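Long-range contact in arginine kinase (Anthopleura japonica, PDB 4RF6), which catalyses the reversible transfer of a phosphoryl group between ATP and L-arginine, using two phosphagen kinase units joined in tandem in a single chain: residues T496-E508 / A556-G568. Numbering follows the deposited sequence.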
loop_
_atom_site.group_PDB
_atom_site.type_symbol
_atom_site.label_atom_id
_atom_site.label_comp_id
_atom_site.label_asym_id
_atom_site.label_seq_id
_atom_site.Cartn_x
_atom_site.Cartn_y
_atom_site.Cartn_z
ATOM N N THR A 496 -10.254 9.502 -9.172
ATOM C CA THR A 496 -9.044 8.728 -8.880
ATOM C C THR A 496 -7.787 9.539 -8.490
ATOM O O THR A 496 -7.089 9.165 -7.541
ATOM C CB THR A 496 -8.735 7.728 -10.022
ATOM O OG1 THR A 496 -9.784 6.748 -10.080
ATOM C CG2 THR A 496 -7.434 7.017 -9.774
ATOM N N PRO A 497 -7.491 10.646 -9.205
ATOM C CA PRO A 497 -6.253 11.358 -8.848
ATOM C C PRO A 497 -6.312 12.037 -7.485
ATOM O O PRO A 497 -5.256 12.351 -6.927
ATOM C CB PRO A 497 -6.141 12.429 -9.937
ATOM C CG PRO A 497 -6.938 11.890 -11.092
ATOM C CD PRO A 497 -8.087 11.185 -10.441
ATOM N N GLY A 498 -7.513 12.280 -6.962
ATOM C CA GLY A 498 -7.647 13.024 -5.719
ATOM C C GLY A 498 -8.049 12.178 -4.523
ATOM O O GLY A 498 -8.243 12.700 -3.422
ATOM N N LEU A 499 -8.168 10.869 -4.737
ATOM C CA LEU A 499 -8.636 9.952 -3.696
ATOM C C LEU A 499 -7.739 9.930 -2.462
ATOM O O LEU A 499 -6.508 9.929 -2.575
ATOM C CB LEU A 499 -8.751 8.523 -4.242
ATOM C CG LEU A 499 -9.889 8.163 -5.188
ATOM C CD1 LEU A 499 -9.784 6.697 -5.609
ATOM C CD2 LEU A 499 -11.234 8.427 -4.538
ATOM N N THR A 500 -8.364 9.906 -1.284
ATOM C CA THR A 500 -7.649 9.650 -0.038
ATOM C C THR A 500 -7.608 8.145 0.183
ATOM O O THR A 500 -8.311 7.393 -0.500
ATOM C CB THR A 500 -8.327 10.305 1.177
ATOM O OG1 THR A 500 -9.608 9.698 1.396
ATOM C CG2 THR A 500 -8.496 11.806 0.972
ATOM N N ARG A 501 -6.793 7.697 1.132
ATOM C CA ARG A 501 -6.682 6.269 1.402
ATOM C C ARG A 501 -8.032 5.646 1.734
ATOM O O ARG A 501 -8.402 4.610 1.168
ATOM C CB ARG A 501 -5.712 5.999 2.551
ATOM C CG ARG A 501 -5.741 4.555 3.034
ATOM C CD ARG A 501 -4.533 4.227 3.898
ATOM N NE ARG A 501 -4.437 2.789 4.121
ATOM C CZ ARG A 501 -4.909 2.161 5.193
ATOM N NH1 ARG A 501 -5.493 2.842 6.172
ATOM N NH2 ARG A 501 -4.789 0.848 5.289
ATOM N N ASN A 502 -8.761 6.273 2.652
ATOM C CA ASN A 502 -10.032 5.720 3.118
ATOM C C ASN A 502 -11.122 5.713 2.049
ATOM O O ASN A 502 -11.916 4.776 1.977
ATOM C CB ASN A 502 -10.508 6.446 4.382
ATOM C CG ASN A 502 -9.630 6.156 5.585
ATOM O OD1 ASN A 502 -8.991 5.107 5.660
ATOM N ND2 ASN A 502 -9.593 7.089 6.533
ATOM N N GLU A 503 -11.168 6.754 1.222
ATOM C CA GLU A 503 -12.091 6.767 0.084
ATOM C C GLU A 503 -11.878 5.564 -0.838
ATOM O O GLU A 503 -12.829 4.870 -1.207
ATOM C CB GLU A 503 -11.931 8.044 -0.738
ATOM C CG GLU A 503 -12.463 9.318 -0.104
ATOM C CD GLU A 503 -12.267 10.520 -1.019
ATOM O OE1 GLU A 503 -13.266 11.015 -1.579
ATOM O OE2 GLU A 503 -11.106 10.952 -1.188
ATOM N N ARG A 504 -10.627 5.324 -1.221
ATOM C CA ARG A 504 -10.321 4.227 -2.144
ATOM C C ARG A 504 -10.738 2.881 -1.554
ATOM O O ARG A 504 -11.287 2.025 -2.257
ATOM C CB ARG A 504 -8.830 4.206 -2.506
ATOM C CG ARG A 504 -8.474 3.113 -3.510
ATOM C CD ARG A 504 -6.973 3.072 -3.788
ATOM N NE ARG A 504 -6.504 4.319 -4.387
ATOM C CZ ARG A 504 -5.828 5.254 -3.733
ATOM N NH1 ARG A 504 -5.531 5.084 -2.453
ATOM N NH2 ARG A 504 -5.444 6.360 -4.359
ATOM N N LEU A 505 -10.471 2.701 -0.262
ATOM C CA LEU A 505 -10.867 1.490 0.447
ATOM C C LEU A 505 -12.390 1.377 0.542
ATOM O O LEU A 505 -12.937 0.282 0.436
ATOM C CB LEU A 505 -10.255 1.454 1.853
ATOM C CG LEU A 505 -8.752 1.217 1.979
ATOM C CD1 LEU A 505 -8.286 1.496 3.398
ATOM C CD2 LEU A 505 -8.395 -0.208 1.587
ATOM N N ASP A 506 -13.069 2.502 0.759
ATOM C CA ASP A 506 -14.534 2.500 0.822
ATOM C C ASP A 506 -15.126 2.117 -0.527
ATOM O O ASP A 506 -16.078 1.347 -0.601
ATOM C CB ASP A 506 -15.083 3.867 1.243
ATOM C CG ASP A 506 -14.898 4.145 2.724
ATOM O OD1 ASP A 506 -14.568 3.199 3.474
ATOM O OD2 ASP A 506 -15.091 5.310 3.137
ATOM N N ILE A 507 -14.556 2.672 -1.590
ATOM C CA ILE A 507 -14.985 2.359 -2.950
ATOM C C ILE A 507 -14.824 0.871 -3.252
ATOM O O ILE A 507 -15.759 0.234 -3.735
ATOM C CB ILE A 507 -14.216 3.210 -3.980
ATOM C CG1 ILE A 507 -14.682 4.665 -3.914
ATOM C CG2 ILE A 507 -14.393 2.652 -5.383
ATOM C CD1 ILE A 507 -13.716 5.666 -4.536
ATOM N N GLU A 508 -13.650 0.313 -2.964
ATOM C CA GLU A 508 -13.424 -1.110 -3.210
ATOM C C GLU A 508 -14.464 -1.948 -2.465
ATOM O O GLU A 508 -15.061 -2.865 -3.030
ATOM C CB GLU A 508 -12.015 -1.543 -2.791
ATOM C CG GLU A 508 -11.712 -2.990 -3.176
ATOM C CD GLU A 508 -10.565 -3.611 -2.396
ATOM O OE1 GLU A 508 -10.105 -4.695 -2.810
ATOM O OE2 GLU A 508 -10.138 -3.030 -1.374
ATOM N N ALA A 556 2.322 10.538 -12.337
ATOM C CA ALA A 556 2.469 11.972 -12.083
ATOM C C ALA A 556 1.125 12.640 -11.775
ATOM O O ALA A 556 1.075 13.720 -11.190
ATOM C CB ALA A 556 3.156 12.653 -13.254
ATOM N N ALA A 557 0.038 11.993 -12.181
ATOM C CA ALA A 557 -1.301 12.520 -11.945
ATOM C C ALA A 557 -1.767 12.213 -10.526
ATOM O O ALA A 557 -2.769 12.757 -10.065
ATOM C CB ALA A 557 -2.280 11.940 -12.956
ATOM N N GLY A 558 -1.057 11.317 -9.845
ATOM C CA GLY A 558 -1.418 10.946 -8.485
ATOM C C GLY A 558 -2.307 9.718 -8.426
ATOM O O GLY A 558 -2.858 9.381 -7.372
ATOM N N VAL A 559 -2.446 9.050 -9.566
ATOM C CA VAL A 559 -3.342 7.900 -9.705
ATOM C C VAL A 559 -2.806 6.622 -9.033
ATOM O O VAL A 559 -3.584 5.776 -8.575
ATOM C CB VAL A 559 -3.666 7.661 -11.201
ATOM C CG1 VAL A 559 -4.388 6.341 -11.420
ATOM C CG2 VAL A 559 -4.504 8.812 -11.745
ATOM N N ASN A 560 -1.484 6.488 -8.950
ATOM C CA ASN A 560 -0.881 5.241 -8.466
ATOM C C ASN A 560 -0.709 5.132 -6.948
ATOM O O ASN A 560 -0.076 4.191 -6.470
ATOM C CB ASN A 560 0.484 5.012 -9.122
ATOM C CG ASN A 560 0.379 4.506 -10.543
ATOM O OD1 ASN A 560 -0.621 3.897 -10.930
ATOM N ND2 ASN A 560 1.433 4.732 -11.327
ATOM N N LYS A 561 -1.256 6.088 -6.202
ATOM C CA LYS A 561 -1.004 6.183 -4.760
ATOM C C LYS A 561 -1.354 4.900 -4.012
ATOM O O LYS A 561 -2.412 4.308 -4.242
ATOM C CB LYS A 561 -1.764 7.362 -4.133
ATOM C CG LYS A 561 -1.367 8.745 -4.646
ATOM C CD LYS A 561 -1.908 9.844 -3.726
ATOM C CE LYS A 561 -1.908 11.217 -4.395
ATOM N NZ LYS A 561 -3.100 11.396 -5.275
ATOM N N LEU A 562 -0.442 4.476 -3.135
ATOM C CA LEU A 562 -0.645 3.315 -2.266
ATOM C C LEU A 562 -0.848 1.996 -3.020
ATOM O O LEU A 562 -1.478 1.072 -2.497
ATOM C CB LEU A 562 -1.816 3.559 -1.309
ATOM C CG LEU A 562 -1.763 4.826 -0.456
ATOM C CD1 LEU A 562 -2.877 4.794 0.588
ATOM C CD2 LEU A 562 -0.394 5.021 0.215
ATOM N N TRP A 563 -0.310 1.906 -4.234
ATOM C CA TRP A 563 -0.424 0.687 -5.035
ATOM C C TRP A 563 0.031 -0.538 -4.255
ATOM O O TRP A 563 1.076 -0.505 -3.602
ATOM C CB TRP A 563 0.407 0.799 -6.311
ATOM C CG TRP A 563 0.091 -0.287 -7.274
ATOM C CD1 TRP A 563 0.733 -1.490 -7.410
ATOM C CD2 TRP A 563 -0.973 -0.290 -8.224
ATOM N NE1 TRP A 563 0.131 -2.235 -8.396
ATOM C CE2 TRP A 563 -0.921 -1.518 -8.913
ATOM C CE3 TRP A 563 -1.964 0.634 -8.566
ATOM C CZ2 TRP A 563 -1.823 -1.846 -9.924
ATOM C CZ3 TRP A 563 -2.858 0.308 -9.567
ATOM C CH2 TRP A 563 -2.780 -0.918 -10.236
ATOM N N PRO A 564 -0.738 -1.638 -4.327
ATOM C CA PRO A 564 -1.991 -1.874 -5.054
ATOM C C PRO A 564 -3.218 -1.878 -4.149
ATOM O O PRO A 564 -4.218 -2.515 -4.487
ATOM C CB PRO A 564 -1.787 -3.289 -5.585
ATOM C CG PRO A 564 -1.029 -3.967 -4.448
ATOM C CD PRO A 564 -0.172 -2.895 -3.802
ATOM N N GLU A 565 -3.142 -1.191 -3.014
ATOM C CA GLU A 565 -4.236 -1.199 -2.049
ATOM C C GLU A 565 -5.531 -0.696 -2.665
ATOM O O GLU A 565 -5.547 0.347 -3.320
ATOM C CB GLU A 565 -3.877 -0.353 -0.827
ATOM C CG GLU A 565 -4.980 -0.254 0.218
ATOM C CD GLU A 565 -4.522 0.446 1.489
ATOM O OE1 GLU A 565 -4.570 1.693 1.538
ATOM O OE2 GLU A 565 -4.116 -0.257 2.436
ATOM N N GLY A 566 -6.613 -1.449 -2.475
ATOM C CA GLY A 566 -7.921 -1.012 -2.943
ATOM C C GLY A 566 -8.210 -1.405 -4.383
ATOM O O GLY A 566 -9.306 -1.150 -4.893
ATOM N N ARG A 567 -7.226 -2.022 -5.035
ATOM C CA ARG A 567 -7.346 -2.395 -6.442
ATOM C C ARG A 567 -7.729 -3.863 -6.576
ATOM O O ARG A 567 -7.248 -4.712 -5.817
ATOM C CB ARG A 567 -6.027 -2.160 -7.180
ATOM C CG ARG A 567 -5.775 -0.725 -7.637
ATOM C CD ARG A 567 -5.395 0.192 -6.490
ATOM N NE ARG A 567 -5.000 1.520 -6.961
ATOM C CZ ARG A 567 -4.232 2.356 -6.270
ATOM N NH1 ARG A 567 -3.785 2.011 -5.071
ATOM N NH2 ARG A 567 -3.911 3.540 -6.772
ATOM N N GLY A 568 -8.582 -4.172 -7.546
ATOM C CA GLY A 568 -8.982 -5.551 -7.753
ATOM C C GLY A 568 -9.668 -5.838 -9.076
ATOM O O GLY A 568 -9.950 -4.932 -9.868
HETATM O O HOH W 1 -5.793 6.815 -6.973
HETATM O O HOH W 2 -5.236 9.259 -4.957
HETATM O O HOH W 3 -4.938 11.858 -2.881
HETATM O O HOH W 4 -6.178 3.102 -0.286
HETATM O O HOH W 5 -7.424 -3.793 -0.859
#
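The guanidinium groups of R504 and R567 lie flat on one another, centres 4.2 Å apart and planes about 10° apart. R504 gets there by running straight out from the helix, CG anti to the backbone N, then bending at chi3 to lay NE over one face of R567. Two like charges can probably sit this close because each has oxygen partners: K561 O and E565 O for R567, waters 1 and 4 for R504. In its own plane R567 grips K561 O end-on, NH1 at 2.8 Å and NH2 at 3.0 Å. NH1 also donates to E565 O, which is tilted from that plane. The same K561 O sits 3.5 Å above the centre of the R504 guanidinium, whose edge is taken by the two waters. The backbone closes in here too: R504 CD is 3.1 Å from E565 O, and the E508 chain lies along G566, its OE2 3.4 Å from G566 CA. E508 OE1 bonds Y526, while OE2 reaches G566 N through water 5. L505 CD2 meets E565 CG. Equally close, T496 CG2 rests on V559 CG1 at 3.5 Å, with the P497 ring alongside.

All this packs the first turns of helix 501-516, opened by a capping box of T500 and E503, against the irregular chain that links helix 552-557 to strand 568-572 of the eight-stranded antiparallel sheet in the catalytic domain of the second repeat.

Where waters line the contact the fit is looser. Beside water 4, R501 holds E565 side-on, NE to OE1 at 2.8 Å and NH2 to OE2 on the syn sides, but the two planes are 48° apart and the NE bond is bent to 131°. Near the Schellman motif at G558, K561 NZ bonds G558 O and waters 2 and 3, which lead on to L499 O.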